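Long-range contact in chinitase A (Streptomyces coelicolor, PDB 3EBV), which probably hydrolyses internal glycosidic bonds of chitin, this chain being the family 18 glycosyl hydrolase domain of a longer protein: residues Y234-T248 with A282-L294. Sequence-based numbering, arbitrary orientation.
Sequences YVSPSVVNAALDCLT and AWSNSVGAHVHAL
The His-290 imidazole lies flat against Asn-241: CB of Asn-241 stands 3.6 Å from the ring centroid, a CH-pi contact over the face, and the amide stacks over the same face, near ring CG, its plane turned 17° from the ring. With CG anti to the backbone N (chi1 -156°), the histidine swings across to helix 237-248, and its NE2 donates a nearly straight 2.6 Å hydrogen bond to Asp-245 OD1. OD1 lies close to the imidazole plane, whereas NE2 comes to it from the syn side, well out of the carboxylate plane; Asn-252 holds OD2. Replacing the histidine by an alanine would probably leave Asp-245 OD1 without this donor and the Asn-241 amide without the ring it stacks on. That amide also sends ND2 to Ser-286 OG, a weak bond of 3.0 Å, while its buried OD1 lacks a polar partner. The two helices, neighbours on the outside of the TIM barrel typical of family 18, run parallel at 17°, their axes 9.0 Å apart at closest approach. Toward the barrel, Val-240 crosses Val-287, and Leu-244 CD1 meets Val-291 CG2 at 3.6 Å. Pro-237 is a knob among Ala-282, Trp-283, Ser-286 and Val-287. One water bridges Trp-283 NE1 (3.0 Å) and Val-235 O, while the indole reaches strand 267-271.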
# COMPACT_ATOMS: atom_id res chain seq x y z
N TYR A 234 3.61 -14.94 -4.41
CA TYR A 234 5.00 -14.64 -4.03
C TYR A 234 5.92 -14.78 -5.24
O TYR A 234 5.81 -15.78 -5.98
CB TYR A 234 5.50 -15.58 -2.92
CG TYR A 234 6.96 -15.40 -2.65
CD1 TYR A 234 7.43 -14.32 -1.93
CD2 TYR A 234 7.89 -16.32 -3.18
CE1 TYR A 234 8.82 -14.12 -1.73
CE2 TYR A 234 9.26 -16.15 -2.97
CZ TYR A 234 9.71 -15.05 -2.25
OH TYR A 234 11.08 -14.90 -2.07
N VAL A 235 6.85 -13.83 -5.39
CA VAL A 235 7.96 -14.00 -6.35
C VAL A 235 9.29 -13.69 -5.66
O VAL A 235 9.36 -12.93 -4.69
CB VAL A 235 7.81 -13.09 -7.59
CG1 VAL A 235 6.56 -13.44 -8.38
CG2 VAL A 235 7.85 -11.57 -7.20
N SER A 236 10.37 -14.29 -6.16
CA SER A 236 11.69 -13.94 -5.64
C SER A 236 11.94 -12.45 -5.80
O SER A 236 11.43 -11.82 -6.75
CB SER A 236 12.79 -14.73 -6.36
OG SER A 236 12.86 -14.37 -7.73
N PRO A 237 12.74 -11.86 -4.90
CA PRO A 237 13.08 -10.45 -5.09
C PRO A 237 13.68 -10.16 -6.49
O PRO A 237 13.41 -9.09 -7.05
CB PRO A 237 14.08 -10.16 -3.94
CG PRO A 237 13.77 -11.22 -2.91
CD PRO A 237 13.29 -12.43 -3.65
N SER A 238 14.44 -11.09 -7.06
CA SER A 238 15.01 -10.86 -8.40
C SER A 238 13.89 -10.63 -9.42
O SER A 238 14.09 -9.87 -10.36
CB SER A 238 15.87 -12.06 -8.84
OG SER A 238 15.10 -13.25 -8.89
N VAL A 239 12.72 -11.26 -9.23
CA VAL A 239 11.58 -11.05 -10.14
C VAL A 239 10.99 -9.63 -9.98
O VAL A 239 10.65 -8.96 -10.96
CB VAL A 239 10.48 -12.14 -9.98
CG1 VAL A 239 9.22 -11.79 -10.80
CG2 VAL A 239 11.04 -13.54 -10.38
N VAL A 240 10.82 -9.19 -8.73
CA VAL A 240 10.37 -7.83 -8.50
C VAL A 240 11.36 -6.85 -9.16
O VAL A 240 10.95 -5.88 -9.84
CB VAL A 240 10.28 -7.46 -6.98
CG1 VAL A 240 9.77 -6.03 -6.82
CG2 VAL A 240 9.38 -8.48 -6.24
N ASN A 241 12.65 -7.06 -8.94
CA ASN A 241 13.69 -6.15 -9.49
C ASN A 241 13.68 -6.18 -11.01
O ASN A 241 13.84 -5.13 -11.62
CB ASN A 241 15.07 -6.51 -8.92
CG ASN A 241 15.13 -6.32 -7.42
OD1 ASN A 241 14.32 -5.58 -6.85
ND2 ASN A 241 16.12 -6.96 -6.77
N ALA A 242 13.46 -7.36 -11.60
CA ALA A 242 13.32 -7.42 -13.06
C ALA A 242 12.13 -6.61 -13.55
O ALA A 242 12.22 -5.89 -14.57
CB ALA A 242 13.23 -8.84 -13.51
N ALA A 243 10.99 -6.73 -12.88
CA ALA A 243 9.83 -5.96 -13.31
C ALA A 243 10.10 -4.45 -13.20
O ALA A 243 9.67 -3.66 -14.05
CB ALA A 243 8.59 -6.36 -12.43
N LEU A 244 10.74 -4.05 -12.10
CA LEU A 244 11.11 -2.63 -11.94
C LEU A 244 12.01 -2.18 -13.09
O LEU A 244 11.78 -1.10 -13.63
CB LEU A 244 11.81 -2.42 -10.59
CG LEU A 244 10.90 -2.60 -9.36
CD1 LEU A 244 11.85 -2.64 -8.14
CD2 LEU A 244 9.89 -1.46 -9.25
N ASP A 245 13.01 -3.01 -13.42
CA ASP A 245 13.92 -2.71 -14.55
C ASP A 245 13.12 -2.61 -15.84
O ASP A 245 13.38 -1.74 -16.69
CB ASP A 245 14.97 -3.81 -14.69
CG ASP A 245 16.00 -3.78 -13.57
OD1 ASP A 245 16.00 -2.79 -12.79
OD2 ASP A 245 16.77 -4.75 -13.55
N CYS A 246 12.21 -3.55 -16.04
CA CYS A 246 11.49 -3.57 -17.31
C CYS A 246 10.69 -2.29 -17.51
O CYS A 246 10.74 -1.62 -18.59
CB CYS A 246 10.61 -4.83 -17.34
SG CYS A 246 9.53 -4.97 -18.81
N LEU A 247 9.98 -1.88 -16.47
CA LEU A 247 9.13 -0.69 -16.56
C LEU A 247 9.97 0.59 -16.62
O LEU A 247 9.61 1.50 -17.35
CB LEU A 247 8.20 -0.62 -15.33
CG LEU A 247 7.11 -1.71 -15.37
CD1 LEU A 247 6.46 -1.88 -13.94
CD2 LEU A 247 6.02 -1.40 -16.38
N THR A 248 11.06 0.65 -15.84
CA THR A 248 11.81 1.94 -15.73
C THR A 248 12.85 2.14 -16.83
O THR A 248 13.13 3.29 -17.18
CB THR A 248 12.52 2.08 -14.36
OG1 THR A 248 13.47 1.03 -14.17
CG2 THR A 248 11.47 2.09 -13.20
N ALA A 282 15.22 -10.88 3.69
CA ALA A 282 15.75 -11.09 2.33
C ALA A 282 15.01 -10.18 1.33
O ALA A 282 15.67 -9.55 0.46
CB ALA A 282 15.61 -12.54 1.93
N TRP A 283 13.71 -10.07 1.46
CA TRP A 283 12.94 -9.29 0.46
C TRP A 283 13.33 -7.82 0.56
O TRP A 283 13.69 -7.19 -0.47
CB TRP A 283 11.43 -9.51 0.68
CG TRP A 283 10.54 -9.03 -0.45
CD1 TRP A 283 9.99 -9.81 -1.43
CD2 TRP A 283 10.08 -7.69 -0.67
NE1 TRP A 283 9.21 -9.03 -2.28
CE2 TRP A 283 9.26 -7.72 -1.85
CE3 TRP A 283 10.31 -6.46 -0.04
CZ2 TRP A 283 8.63 -6.57 -2.36
CZ3 TRP A 283 9.68 -5.31 -0.53
CH2 TRP A 283 8.88 -5.37 -1.70
N SER A 284 13.25 -7.20 1.74
CA SER A 284 13.58 -5.78 1.84
C SER A 284 15.06 -5.51 1.54
O SER A 284 15.40 -4.43 0.99
CB SER A 284 13.14 -5.16 3.16
OG SER A 284 13.76 -5.81 4.28
N ASN A 285 15.96 -6.44 1.90
CA ASN A 285 17.38 -6.23 1.58
C ASN A 285 17.53 -6.07 0.06
O ASN A 285 18.22 -5.16 -0.39
CB ASN A 285 18.25 -7.38 2.07
CG ASN A 285 18.60 -7.25 3.55
OD1 ASN A 285 18.39 -6.21 4.15
ND2 ASN A 285 19.20 -8.31 4.09
N SER A 286 16.92 -6.96 -0.72
CA SER A 286 17.21 -6.99 -2.17
C SER A 286 16.35 -5.95 -2.88
O SER A 286 16.89 -5.16 -3.68
CB SER A 286 16.95 -8.37 -2.73
OG SER A 286 16.90 -8.30 -4.16
N VAL A 287 15.04 -5.96 -2.65
CA VAL A 287 14.14 -4.98 -3.31
C VAL A 287 14.45 -3.57 -2.85
O VAL A 287 14.48 -2.62 -3.65
CB VAL A 287 12.65 -5.35 -3.14
CG1 VAL A 287 11.76 -4.29 -3.80
CG2 VAL A 287 12.42 -6.75 -3.67
N GLY A 288 14.71 -3.37 -1.56
CA GLY A 288 15.06 -2.03 -1.07
C GLY A 288 16.31 -1.46 -1.74
O GLY A 288 16.30 -0.30 -2.18
N ALA A 289 17.37 -2.27 -1.82
CA ALA A 289 18.61 -1.82 -2.47
C ALA A 289 18.28 -1.46 -3.92
O ALA A 289 18.76 -0.45 -4.44
CB ALA A 289 19.68 -2.91 -2.43
N HIS A 290 17.45 -2.28 -4.57
CA HIS A 290 17.20 -2.06 -6.01
C HIS A 290 16.38 -0.79 -6.23
O HIS A 290 16.69 0.03 -7.14
CB HIS A 290 16.49 -3.24 -6.62
CG HIS A 290 16.70 -3.34 -8.10
ND1 HIS A 290 17.89 -3.82 -8.63
CD2 HIS A 290 15.91 -3.02 -9.15
CE1 HIS A 290 17.81 -3.79 -9.95
NE2 HIS A 290 16.63 -3.31 -10.29
N VAL A 291 15.35 -0.59 -5.42
CA VAL A 291 14.49 0.59 -5.54
C VAL A 291 15.29 1.86 -5.25
O VAL A 291 15.16 2.86 -5.97
CB VAL A 291 13.24 0.49 -4.62
CG1 VAL A 291 12.50 1.83 -4.47
CG2 VAL A 291 12.28 -0.60 -5.15
N HIS A 292 16.13 1.82 -4.21
CA HIS A 292 16.89 3.00 -3.79
C HIS A 292 18.07 3.29 -4.72
O HIS A 292 18.74 4.32 -4.58
CB HIS A 292 17.30 2.88 -2.33
CG HIS A 292 16.11 2.83 -1.42
ND1 HIS A 292 16.02 1.98 -0.33
CD2 HIS A 292 14.94 3.50 -1.49
CE1 HIS A 292 14.84 2.15 0.24
NE2 HIS A 292 14.16 3.07 -0.44
N ALA A 293 18.32 2.36 -5.64
CA ALA A 293 19.28 2.60 -6.73
C ALA A 293 18.61 3.08 -8.03
O ALA A 293 19.33 3.45 -8.97
CB ALA A 293 20.09 1.36 -6.99
N LEU A 294 17.27 3.08 -8.13
CA LEU A 294 16.59 3.65 -9.32
C LEU A 294 16.85 5.16 -9.34
O LEU A 294 17.40 5.67 -10.32
CB LEU A 294 15.07 3.37 -9.35
CG LEU A 294 14.47 1.95 -9.20
CD1 LEU A 294 12.95 2.02 -9.01
CD2 LEU A 294 14.82 1.05 -10.38
O HOH W 1 7.61 -11.18 -3.61